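Local coordinates for protein pectate lyase II (Xanthomonas campestris pv. campestris, PDB 2QY1) that probably cleaves pectate as a secreted lyase of polysaccharide lyase family 1, built on a right-handed parallel beta-helix, at residues A25-S28 / A29-S32; S144-G147 / D148-D152; Q313-A316 / K317-T321. The protein carries 2 engineered substitutions. One frame throughout, in Å; residues are numbered along the deposited sequence.

In the fold
From the N terminus, the chain first meets contact 1, in helix 23-32, between strands 18-20 and 39-43 at the start of the beta-helix, and its buried side also touches strand 65-69. Contact 2 lies in the loop from strand 129-137 to strand 155-158 and closes one four-residue turn, next to the C56-C143 disulfide. Contact 3, in helix 314-321, packs against strands 193-202, 215-226 and 245-255, so the C-terminal part of the chain returns to the beta-helix. All three are local and in series: none nests in or crosses another, and their centres are 30 to 36 Å apart.

Contact 1 (A25-S28 / A29-S32); sequences AMQS and AIDS
The carbonyl oxygen of S28 is held by two donors: S32 N, at 3.0 Å from S28 O, and water 2, which donates to S28 O over 2.8 Å. Water 2 is also hydrogen-bonded to S32 OG, and water 1 bridges S28 OG and S32 OG, donating to the latter. The two hydroxyls, 4.4 Å apart from OG to OG, are therefore joined through solvent on the exposed side of the helix. One turn is also pinned by a side-chain bond. Q27 NE2 donates to D31 OD1 over 2.8 Å with an N-H...O angle of 155°. The carboxylate oxygen lies close to the plane of the Q27 amide, whereas NE2 stands above the plane of the D31 carboxylate, and the two flat groups are turned 31° apart. D31 reaches this position because its CG lies beside its own backbone N (chi1 -66°), which folds the carboxylate back over the preceding turn. Q27 OE1 accepts from Q67 N, so the amide is bonded at both ends and its flip state is fixed. Helix 23-32 lies at the start of the parallel beta-helix and, as in other pectate lyases, probably shields the N-terminal end of its core. Its other face is apolar. M26 and I30 lie side by side and point the same way, with M26 CG 4.1 Å from I30 CD1. M26 touches V20, L41, Y43 and V66, and I30 touches L41, V66 and I68, so the pair touches the neighbouring strands 18-20 and 39-43 and also strand 65-69 of a different sheet. The main chain adds alpha-helical i to i+4 bonds: D31 N is 2.8 Å from Q27 O, and I30 N is 3.1 Å from M26 O.

Contact 2 (S144-G147 / D148-D152); sequences SGAG and DASFD
A146, G147 and D148 carry this contact, as the first three residues of a tight reversal that ends at A149. A149 N donates to A146 O across 3.2 Å with an N-H...O angle of 153°. The approach to the acceptor is less regular: the donor sits well above the carbonyl plane, away from the usual lone-pair directions. The backbone angles identify a type II' beta turn, with G147 at phi 66° and psi -133°, followed by D148 with a negative phi and a psi near zero. The positive phi of G147 is a conformation that glycine adopts readily. D148 bends its carboxylate back along the chain, with CG turned away from its own carbonyl carbon, and this leaves OD1 3.5 Å from G147 C, a simple van der Waals approach. The turn belongs to the long loop between strands 129-137 and 155-158, one of the excursions from the coils of the parallel beta-helix. From the first corner of the turn, A146 CB points toward the later residues and lies 3.6 Å from S150 OG, while the same methyl also touches W59. A149 CB passes 3.9 Å from A146 O. The hydroxyl of S150 has two partners. One is the backbone N of C143, the half-cystine paired with C56, which anchors the hydroxyl to the residue just before S144. The other is water 3, at 2.7 Å from S150 OG, which leads back into the turn by donating to G147 O over 3.0 Å.

Contact 3 (Q313-A316 / K317-T321); sequences QVKA and KVIAT
Two pairs of side chains, V314 with V318 and K315 with I319, run side by side and point the same way along helix 314-321, which packs against the outside of the parallel beta-helix. In the buried pair, V314 CG1 meets V318 CG2 at 3.8 Å. V318 CG2 also lies 3.3 Å from V314 O, so this branch rests on the carbonyl of the preceding turn. V314 further touches N220 and Y245, and V318 touches Y222 and R200. In the second pair, K315 CG is 3.8 Å from I319 CD1. The lysine chain is extended throughout, with CG anti to the backbone N (chi1 175°), which carries NZ beyond the isoleucine to a salt bridge with E247. K317 behaves differently: its chain bends at chi2 (61°) and chi3 (78°), and NZ is hydrogen-bonded to the carbonyl of E330, the C-terminal residue. Regular i to i+4 backbone bonds hold the helix, among them V318 N to V314 O at 2.8 Å. Near the end of the helix T321 OG1 donates to K317 O over 2.8 Å, from above the plane of that carbonyl.

Contact 1 (A25-S28 / A29-S32)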
# COMPACT_ATOMS: atom_id res chain seq x y z
N ALA A 25 -7.60 -19.62 12.13
CA ALA A 25 -8.87 -19.94 11.48
C ALA A 25 -8.92 -19.42 10.04
O ALA A 25 -9.43 -20.09 9.15
CB ALA A 25 -10.05 -19.40 12.29
N MET A 26 -8.37 -18.22 9.83
CA MET A 26 -8.32 -17.64 8.49
C MET A 26 -7.45 -18.49 7.56
O MET A 26 -7.86 -18.81 6.45
CB MET A 26 -7.80 -16.19 8.53
CG MET A 26 -7.86 -15.47 7.18
SD MET A 26 -7.29 -13.76 7.23
CE MET A 26 -8.63 -12.98 8.13
N GLN A 27 -6.27 -18.86 8.05
CA GLN A 27 -5.35 -19.70 7.27
C GLN A 27 -5.96 -21.05 6.94
O GLN A 27 -5.88 -21.51 5.80
CB GLN A 27 -4.01 -19.87 8.00
CG GLN A 27 -2.92 -20.52 7.14
CD GLN A 27 -2.57 -19.69 5.92
OE1 GLN A 27 -2.04 -18.59 6.04
NE2 GLN A 27 -2.86 -20.22 4.74
N SER A 28 -6.58 -21.68 7.94
CA SER A 28 -7.23 -22.98 7.75
C SER A 28 -8.29 -22.93 6.65
O SER A 28 -8.37 -23.84 5.82
CB SER A 28 -7.85 -23.48 9.06
OG SER A 28 -8.52 -24.71 8.86
N ALA A 29 -9.08 -21.86 6.63
CA ALA A 29 -10.13 -21.68 5.63
C ALA A 29 -9.56 -21.47 4.23
O ALA A 29 -10.11 -21.97 3.25
CB ALA A 29 -11.05 -20.53 6.01
N ILE A 30 -8.44 -20.76 4.15
CA ILE A 30 -7.70 -20.60 2.89
C ILE A 30 -7.10 -21.93 2.43
O ILE A 30 -7.19 -22.27 1.25
CB ILE A 30 -6.61 -19.50 3.01
CG1 ILE A 30 -7.26 -18.13 3.17
CG2 ILE A 30 -5.69 -19.49 1.78
CD1 ILE A 30 -6.36 -17.10 3.78
N ASP A 31 -6.51 -22.68 3.36
CA ASP A 31 -5.89 -23.97 3.06
C ASP A 31 -6.90 -24.99 2.53
O ASP A 31 -6.58 -25.78 1.63
CB ASP A 31 -5.20 -24.56 4.30
CG ASP A 31 -4.00 -23.73 4.78
OD1 ASP A 31 -3.53 -22.83 4.05
OD2 ASP A 31 -3.53 -24.00 5.90
N SER A 32 -8.12 -24.97 3.08
CA SER A 32 -9.18 -25.90 2.71
C SER A 32 -9.83 -25.55 1.37
O SER A 32 -10.38 -26.42 0.69
CB SER A 32 -10.25 -25.95 3.80
OG SER A 32 -9.71 -26.40 5.03
O HOH W 1 -10.69 -25.28 7.28
O HOH W 2 -7.43 -26.47 6.33

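Contact 2 (S144-G147 / D148-D152)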
# COMPACT_ATOMS: atom_id res chain seq x y z
N SER A 144 16.61 -0.43 19.55
CA SER A 144 17.99 -0.84 19.80
C SER A 144 18.26 -2.21 19.20
O SER A 144 17.53 -3.17 19.44
CB SER A 144 18.27 -0.86 21.31
OG SER A 144 19.60 -1.27 21.57
N GLY A 145 19.32 -2.28 18.39
CA GLY A 145 19.76 -3.54 17.78
C GLY A 145 18.99 -4.02 16.57
O GLY A 145 19.38 -5.01 15.94
N ALA A 146 17.90 -3.33 16.22
CA ALA A 146 17.00 -3.78 15.15
C ALA A 146 17.51 -3.46 13.74
O ALA A 146 16.91 -3.89 12.75
CB ALA A 146 15.60 -3.19 15.34
N GLY A 147 18.62 -2.73 13.66
CA GLY A 147 19.11 -2.21 12.39
C GLY A 147 18.12 -1.19 11.86
O GLY A 147 17.64 -0.32 12.61
N ASP A 148 17.79 -1.30 10.58
CA ASP A 148 16.84 -0.39 9.94
C ASP A 148 15.41 -0.92 10.02
O ASP A 148 14.48 -0.30 9.50
CB ASP A 148 17.25 -0.17 8.48
CG ASP A 148 18.73 0.18 8.32
OD1 ASP A 148 19.32 0.78 9.24
OD2 ASP A 148 19.31 -0.14 7.25
N ALA A 149 15.24 -2.06 10.69
CA ALA A 149 14.03 -2.86 10.56
C ALA A 149 13.31 -3.18 11.87
O ALA A 149 13.20 -4.35 12.25
CB ALA A 149 14.36 -4.15 9.81
N SER A 150 12.80 -2.15 12.55
CA SER A 150 11.96 -2.36 13.73
C SER A 150 10.59 -2.89 13.29
O SER A 150 9.94 -3.65 14.02
CB SER A 150 11.81 -1.07 14.54
OG SER A 150 13.06 -0.64 15.04
N PHE A 151 10.17 -2.46 12.10
CA PHE A 151 8.99 -2.98 11.42
C PHE A 151 9.30 -3.06 9.92
O PHE A 151 10.40 -2.71 9.50
CB PHE A 151 7.77 -2.09 11.71
CG PHE A 151 7.39 -2.06 13.17
CD1 PHE A 151 6.53 -3.03 13.70
CD2 PHE A 151 7.93 -1.09 14.01
CE1 PHE A 151 6.20 -3.01 15.05
CE2 PHE A 151 7.60 -1.07 15.37
CZ PHE A 151 6.73 -2.03 15.89
N ASP A 152 8.35 -3.54 9.12
CA ASP A 152 8.57 -3.68 7.67
C ASP A 152 7.54 -2.88 6.86
O ASP A 152 7.09 -1.83 7.30
CB ASP A 152 8.60 -5.16 7.26
CG ASP A 152 8.77 -5.36 5.75
OD1 ASP A 152 7.82 -5.86 5.11
OD2 ASP A 152 9.84 -5.02 5.19
O HOH W 3 14.72 0.34 13.12

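Contact 3 (Q313-A316 / K317-T321)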
# COMPACT_ATOMS: atom_id res chain seq x y z
N GLN A 313 -10.39 19.83 -1.70
CA GLN A 313 -11.36 19.10 -0.86
C GLN A 313 -10.85 17.73 -0.42
O GLN A 313 -11.48 17.07 0.41
CB GLN A 313 -12.69 18.97 -1.60
CG GLN A 313 -13.39 20.30 -1.89
CD GLN A 313 -14.62 20.15 -2.77
OE1 GLN A 313 -14.97 21.07 -3.53
NE2 GLN A 313 -15.29 19.01 -2.68
N VAL A 314 -9.71 17.31 -0.98
CA VAL A 314 -9.14 15.97 -0.72
C VAL A 314 -8.81 15.72 0.76
O VAL A 314 -9.12 14.65 1.28
CB VAL A 314 -7.91 15.69 -1.64
CG1 VAL A 314 -7.07 14.52 -1.12
CG2 VAL A 314 -8.37 15.41 -3.06
N LYS A 315 -8.21 16.70 1.43
CA LYS A 315 -7.90 16.57 2.85
C LYS A 315 -9.13 16.16 3.66
O LYS A 315 -9.10 15.16 4.37
CB LYS A 315 -7.29 17.86 3.42
CG LYS A 315 -7.06 17.84 4.93
CD LYS A 315 -6.27 19.05 5.41
CE LYS A 315 -6.15 19.07 6.93
NZ LYS A 315 -5.25 20.16 7.42
N ALA A 316 -10.21 16.94 3.54
CA ALA A 316 -11.45 16.68 4.26
C ALA A 316 -12.10 15.36 3.84
O ALA A 316 -12.52 14.57 4.69
CB ALA A 316 -12.43 17.84 4.08
N LYS A 317 -12.17 15.13 2.53
CA LYS A 317 -12.76 13.91 1.97
C LYS A 317 -12.04 12.65 2.47
O LYS A 317 -12.68 11.70 2.92
CB LYS A 317 -12.79 13.97 0.43
CG LYS A 317 -12.99 12.64 -0.31
CD LYS A 317 -14.31 11.93 0.01
CE LYS A 317 -15.50 12.52 -0.72
NZ LYS A 317 -16.75 11.81 -0.33
N VAL A 318 -10.71 12.66 2.39
CA VAL A 318 -9.90 11.51 2.80
C VAL A 318 -9.97 11.27 4.32
O VAL A 318 -10.15 10.14 4.75
CB VAL A 318 -8.44 11.62 2.29
CG1 VAL A 318 -7.54 10.60 2.94
CG2 VAL A 318 -8.41 11.46 0.77
N ILE A 319 -9.86 12.34 5.11
CA ILE A 319 -10.03 12.21 6.56
C ILE A 319 -11.38 11.55 6.90
O ILE A 319 -11.46 10.71 7.79
CB ILE A 319 -9.86 13.57 7.29
CG1 ILE A 319 -8.38 13.96 7.35
CG2 ILE A 319 -10.45 13.51 8.71
CD1 ILE A 319 -8.12 15.43 7.69
N ALA A 320 -12.42 11.91 6.14
CA ALA A 320 -13.77 11.41 6.39
C ALA A 320 -14.00 9.96 5.94
O ALA A 320 -14.87 9.27 6.48
CB ALA A 320 -14.80 12.33 5.73
N THR A 321 -13.24 9.50 4.95
CA THR A 321 -13.54 8.23 4.27
C THR A 321 -12.46 7.15 4.36
O THR A 321 -12.76 5.97 4.20
CB THR A 321 -13.87 8.45 2.77
OG1 THR A 321 -12.75 9.04 2.11
CG2 THR A 321 -15.10 9.34 2.61